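PDB 1JMT: splicing factor U2AF 35 KDA subunit from Homo sapiens, which pairs with U2AF2 and mediates the protein-protein and protein-RNA interactions needed for accurate 3'-splice site selection, recruiting U2 snRNP to the branch point. Local coordinates for residues A[34-39]-A[57-62]; A[46-49]-A[53-56]. The protein carries 1 engineered substitution. All coordinates share one frame; numbering follows the deposited sequence.

Interaction 1: residues A[34-39]-A[57-62]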
loop_
_atom_site.group_PDB
_atom_site.type_symbol
_atom_site.label_atom_id
_atom_site.label_comp_id
_atom_site.label_asym_id
_atom_site.label_seq_id
_atom_site.Cartn_x
_atom_site.Cartn_y
_atom_site.Cartn_z
ATOM N N GLU A 34 13.237 -6.213 7.418
ATOM C CA GLU A 34 12.211 -6.550 8.404
ATOM C C GLU A 34 11.020 -5.597 8.301
ATOM O O GLU A 34 9.872 -5.993 8.511
ATOM C CB GLU A 34 12.795 -6.498 9.821
ATOM C CG GLU A 34 14.072 -7.327 9.995
ATOM C CD GLU A 34 14.528 -7.430 11.442
ATOM O OE1 GLU A 34 14.454 -6.418 12.171
ATOM O OE2 GLU A 34 14.971 -8.527 11.847
ATOM N N HIS A 35 11.301 -4.339 7.984
ATOM C CA HIS A 35 10.254 -3.338 7.846
ATOM C C HIS A 35 9.480 -3.645 6.564
ATOM O O HIS A 35 8.268 -3.455 6.498
ATOM C CB HIS A 35 10.882 -1.940 7.795
ATOM C CG HIS A 35 9.894 -0.830 7.597
ATOM N ND1 HIS A 35 9.485 -0.409 6.350
ATOM C CD2 HIS A 35 9.245 -0.047 8.492
ATOM C CE1 HIS A 35 8.627 0.591 6.484
ATOM N NE2 HIS A 35 8.465 0.829 7.772
ATOM N N TYR A 36 10.191 -4.143 5.558
ATOM C CA TYR A 36 9.590 -4.503 4.280
ATOM C C TYR A 36 8.668 -5.705 4.460
ATOM O O TYR A 36 7.533 -5.714 3.974
ATOM C CB TYR A 36 10.685 -4.849 3.268
ATOM C CG TYR A 36 10.173 -5.339 1.934
ATOM C CD1 TYR A 36 9.937 -4.447 0.889
ATOM C CD2 TYR A 36 9.914 -6.695 1.715
ATOM C CE1 TYR A 36 9.457 -4.888 -0.343
ATOM C CE2 TYR A 36 9.428 -7.151 0.484
ATOM C CZ TYR A 36 9.203 -6.236 -0.538
ATOM O OH TYR A 36 8.720 -6.651 -1.750
ATOM N N ASP A 37 9.160 -6.724 5.158
ATOM C CA ASP A 37 8.373 -7.930 5.390
ATOM C C ASP A 37 7.149 -7.649 6.260
ATOM O O ASP A 37 6.085 -8.229 6.046
ATOM C CB ASP A 37 9.233 -9.025 6.033
ATOM C CG ASP A 37 10.393 -9.452 5.153
ATOM O OD1 ASP A 37 10.270 -9.391 3.910
ATOM O OD2 ASP A 37 11.432 -9.866 5.708
ATOM N N GLU A 38 7.303 -6.768 7.244
ATOM C CA GLU A 38 6.193 -6.410 8.120
ATOM C C GLU A 38 5.114 -5.718 7.283
ATOM O O GLU A 38 3.922 -5.998 7.417
ATOM C CB GLU A 38 6.664 -5.453 9.219
ATOM C CG GLU A 38 5.526 -4.864 10.057
ATOM C CD GLU A 38 6.002 -3.857 11.096
ATOM O OE1 GLU A 38 6.587 -2.822 10.712
ATOM O OE2 GLU A 38 5.789 -4.100 12.304
ATOM N N PHE A 39 5.552 -4.811 6.417
ATOM C CA PHE A 39 4.644 -4.071 5.551
ATOM C C PHE A 39 3.896 -5.026 4.630
ATOM O O PHE A 39 2.672 -4.955 4.506
ATOM C CB PHE A 39 5.428 -3.071 4.706
ATOM C CG PHE A 39 4.583 -2.305 3.734
ATOM C CD1 PHE A 39 3.814 -1.223 4.158
ATOM C CD2 PHE A 39 4.550 -2.669 2.388
ATOM C CE1 PHE A 39 3.025 -0.515 3.250
ATOM C CE2 PHE A 39 3.765 -1.967 1.476
ATOM C CZ PHE A 39 3.002 -0.891 1.907
ATOM N N MET A 57 1.693 -10.924 -5.443
ATOM C CA MET A 57 1.787 -9.595 -4.870
ATOM C C MET A 57 3.243 -9.180 -4.757
ATOM O O MET A 57 4.115 -10.003 -4.484
ATOM C CB MET A 57 1.140 -9.538 -3.485
ATOM C CG MET A 57 1.196 -8.151 -2.874
ATOM S SD MET A 57 0.459 -8.032 -1.231
ATOM C CE MET A 57 1.665 -7.012 -0.407
ATOM N N ASN A 58 3.502 -7.895 -4.967
ATOM C CA ASN A 58 4.856 -7.383 -4.864
ATOM C C ASN A 58 4.871 -5.921 -4.442
ATOM O O ASN A 58 3.992 -5.141 -4.813
ATOM C CB ASN A 58 5.579 -7.541 -6.202
ATOM C CG ASN A 58 7.023 -7.074 -6.140
ATOM O OD1 ASN A 58 7.766 -7.426 -5.214
ATOM N ND2 ASN A 58 7.432 -6.281 -7.127
ATOM N N VAL A 59 5.867 -5.569 -3.641
ATOM C CA VAL A 59 6.054 -4.204 -3.177
ATOM C C VAL A 59 7.258 -3.720 -3.977
ATOM O O VAL A 59 8.338 -4.302 -3.894
ATOM C CB VAL A 59 6.369 -4.153 -1.670
ATOM C CG1 VAL A 59 6.685 -2.727 -1.253
ATOM C CG2 VAL A 59 5.191 -4.695 -0.877
ATOM N N CYS A 60 7.062 -2.670 -4.765
ATOM C CA CYS A 60 8.122 -2.146 -5.615
ATOM C C CYS A 60 8.943 -1.028 -5.008
ATOM O O CYS A 60 8.600 -0.456 -3.973
ATOM C CB CYS A 60 7.545 -1.615 -6.928
ATOM S SG CYS A 60 6.565 -2.767 -7.876
ATOM N N ASP A 61 10.042 -0.736 -5.691
ATOM C CA ASP A 61 10.962 0.337 -5.339
ATOM C C ASP A 61 11.002 1.129 -6.647
ATOM O O ASP A 61 11.773 0.820 -7.551
ATOM C CB ASP A 61 12.340 -0.239 -4.998
ATOM C CG ASP A 61 13.357 0.832 -4.644
ATOM O OD1 ASP A 61 12.961 2.005 -4.452
ATOM O OD2 ASP A 61 14.556 0.492 -4.547
ATOM N N ASN A 62 10.140 2.135 -6.740
ATOM C CA ASN A 62 10.011 2.951 -7.942
ATOM C C ASN A 62 11.301 3.496 -8.556
ATOM O O ASN A 62 11.680 3.087 -9.651
ATOM C CB ASN A 62 9.029 4.089 -7.681
ATOM C CG ASN A 62 7.634 3.582 -7.389
ATOM O OD1 ASN A 62 7.363 2.386 -7.510
ATOM N ND2 ASN A 62 6.740 4.483 -7.006
#

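Interaction 2: residues A[46-49]-A[53-56]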
loop_
_atom_site.group_PDB
_atom_site.type_symbol
_atom_site.label_atom_id
_atom_site.label_comp_id
_atom_site.label_asym_id
_atom_site.label_seq_id
_atom_site.Cartn_x
_atom_site.Cartn_y
_atom_site.Cartn_z
ATOM N N GLU A 46 -4.525 -8.198 4.707
ATOM C CA GLU A 46 -5.737 -7.426 4.492
ATOM C C GLU A 46 -6.333 -7.746 3.119
ATOM O O GLU A 46 -7.553 -7.886 2.994
ATOM C CB GLU A 46 -5.438 -5.928 4.609
ATOM C CG GLU A 46 -6.653 -5.019 4.441
ATOM C CD GLU A 46 -7.741 -5.245 5.496
ATOM O OE1 GLU A 46 -7.426 -5.720 6.604
ATOM O OE2 GLU A 46 -8.916 -4.925 5.217
ATOM N N MET A 47 -5.487 -7.879 2.094
ATOM C CA MET A 47 -5.988 -8.190 0.745
ATOM C C MET A 47 -6.786 -9.488 0.739
ATOM O O MET A 47 -7.865 -9.564 0.143
ATOM C CB MET A 47 -4.845 -8.312 -0.272
ATOM C CG MET A 47 -4.091 -7.016 -0.560
ATOM S SD MET A 47 -5.164 -5.691 -1.156
ATOM C CE MET A 47 -5.419 -4.806 0.370
ATOM N N GLU A 48 -6.257 -10.507 1.408
ATOM C CA GLU A 48 -6.930 -11.799 1.465
ATOM C C GLU A 48 -8.105 -11.806 2.432
ATOM O O GLU A 48 -9.104 -12.448 2.181
ATOM C CB GLU A 48 -5.940 -12.904 1.851
ATOM C CG GLU A 48 -4.874 -13.147 0.803
ATOM C CD GLU A 48 -4.713 -14.617 0.465
ATOM O OE1 GLU A 48 -4.309 -15.387 1.363
ATOM O OE2 GLU A 48 -4.993 -15.000 -0.695
ATOM N N GLU A 49 -7.975 -11.090 3.539
ATOM C CA GLU A 49 -9.030 -11.041 4.542
ATOM C C GLU A 49 -10.302 -10.347 4.055
ATOM O O GLU A 49 -11.405 -10.866 4.226
ATOM C CB GLU A 49 -8.508 -10.342 5.804
ATOM C CG GLU A 49 -8.683 -11.136 7.091
ATOM C CD GLU A 49 -10.135 -11.251 7.521
ATOM O OE1 GLU A 49 -10.750 -10.203 7.822
ATOM O OE2 GLU A 49 -10.660 -12.386 7.559
ATOM N N GLU A 53 -8.829 -13.844 -2.716
ATOM C CA GLU A 53 -7.627 -14.637 -2.916
ATOM C C GLU A 53 -6.565 -13.945 -3.760
ATOM O O GLU A 53 -6.823 -13.498 -4.878
ATOM C CB GLU A 53 -8.009 -15.984 -3.539
ATOM C CG GLU A 53 -6.847 -16.919 -3.806
ATOM C CD GLU A 53 -7.300 -18.355 -4.009
ATOM O OE1 GLU A 53 -6.519 -19.150 -4.578
ATOM O OE2 GLU A 53 -8.431 -18.690 -3.588
ATOM N N VAL A 54 -5.360 -13.859 -3.208
ATOM C CA VAL A 54 -4.258 -13.231 -3.917
ATOM C C VAL A 54 -3.400 -14.273 -4.638
ATOM O O VAL A 54 -2.941 -15.246 -4.044
ATOM C CB VAL A 54 -3.365 -12.429 -2.958
ATOM C CG1 VAL A 54 -2.144 -11.913 -3.699
ATOM C CG2 VAL A 54 -4.159 -11.263 -2.364
ATOM N N GLU A 55 -3.194 -14.053 -5.927
ATOM C CA GLU A 55 -2.393 -14.949 -6.745
ATOM C C GLU A 55 -0.928 -14.544 -6.623
ATOM O O GLU A 55 -0.060 -15.371 -6.355
ATOM C CB GLU A 55 -2.858 -14.839 -8.192
ATOM C CG GLU A 55 -2.271 -15.845 -9.147
ATOM C CD GLU A 55 -3.086 -15.921 -10.420
ATOM O OE1 GLU A 55 -4.270 -16.307 -10.327
ATOM O OE2 GLU A 55 -2.554 -15.585 -11.500
ATOM N N GLU A 56 -0.668 -13.254 -6.808
ATOM C CA GLU A 56 0.681 -12.707 -6.722
ATOM C C GLU A 56 0.631 -11.303 -6.143
ATOM O O GLU A 56 -0.340 -10.578 -6.346
ATOM C CB GLU A 56 1.318 -12.592 -8.105
ATOM C CG GLU A 56 1.701 -13.879 -8.774
ATOM C CD GLU A 56 2.297 -13.615 -10.138
ATOM O OE1 GLU A 56 3.411 -13.044 -10.199
ATOM O OE2 GLU A 56 1.644 -13.958 -11.147
HETATM O O HOH W 1 -2.939 -16.537 -1.521
#

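Interaction 1: residues A[34-39]-A[57-62]
Y36 and F39, from neighbouring turns of one helix, both reach down onto V59 of the edge strand. Y36 does so with the far end of its ring. Its CG stands anti to the backbone N (chi1 176°), which carries the long side chain off the helix to meet V59 coming the other way. The hydroxyl OH of Y36 then gives a hydrogen bond of 3.2 Å to the backbone O of V59. The donor lies in the carbonyl plane and uses a lone pair of that oxygen, with a C=O...donor angle of 120°. The acceptor in turn lies in the plane of the Y36 ring, at its edge. The same end of the ring packs tightly on the valine: Y36 CE1 is 3.4 Å from V59 CB.

F39 has nearly the same first torsion but touches with carbon alone. V59 CG2 sits at the edge of the F39 ring, near its plane, 3.9 Å from F39 CE2. The methyls of V59 are largely shared out: CG1 lies 3.6 Å from Y36 CE1 and only brushes F39, while CG2 lies closer to F39. N58 adds little beyond OD1 beside the tyrosine hydroxyl.

V59 and F39 are buried, and both also rest on V71 of the next strand. F39 further meets the ring of Y10 and an aromatic side chain of the bound peptide. In this U2AF35 domain, which binds a U2AF65 peptide, helix 22-51 lies across the back of the antiparallel sheet, as in an RNA recognition motif.

Interaction 2: residues A[46-49]-A[53-56]
E48 reaches across from the helix and takes the backbone N-H of V54 on its carboxylate. The bond from V54 N to E48 OE2 is short, 2.8 Å, and almost straight at 176°. OE2 receives it on its anti lone pair, the one turned away from OE1. The side chain bends to get there. Its CG lies beside the backbone N, and the unusual second torsion (chi2 -131°) swings the carboxylate over to the start of the strand. A water donates a second bond to E48 OE2, with its oxygen 2.7 Å from that atom. That water also donates to V54 O, so the carboxylate holds the N-H of V54 directly and its carbonyl through the water.

The aliphatic part of E48 is used as well. It crosses the valine at a slant, with E48 CG 3.8 Å from V54 CG2. The same methyl also meets M47, whose CB is 3.7 Å from V54 CG2. V54 therefore points one branch at the junction of two successive helix residues. This is the helix-to-strand turn of the RNA recognition motif, where the first helix ends and the chain doubles back into the edge strand. Beyond CB, the M47 chain bends away from this segment and packs on V73 and F75 of the adjacent strand, which V54 also touches. Replacing E48 by alanine removes the carboxylate, which would probably leave the N-H of V54 without its acceptor and the water with one anchor fewer.

The first bond of the E53 side chain points away from the helix. Its carboxylate stays 5.8 Å from that of E48, measured between E48 OE2 and E53 OE2, and OE1 of E53 pairs instead with R76 in a salt bridge.

How the interactions relate
Both contacts join helix 22-51 to strand 54-59, the edge strand of the antiparallel sheet. Their centres are about 15 Å apart. Along the chain the order is 34-39, 46-49, 53-56, 57-62, so interaction 2 falls within the span closed by interaction 1. Segments 53-56 and 57-62 follow each other directly. Interaction 2 sits beside the tight turn from helix to strand; interaction 1 lies further back along the helix and further on along the strand, nearer the centre of the chain. Helix and strand are thus tied at two places. The bound peptide packs against residues of both helix segments, so the helix links its binding surface to the sheet.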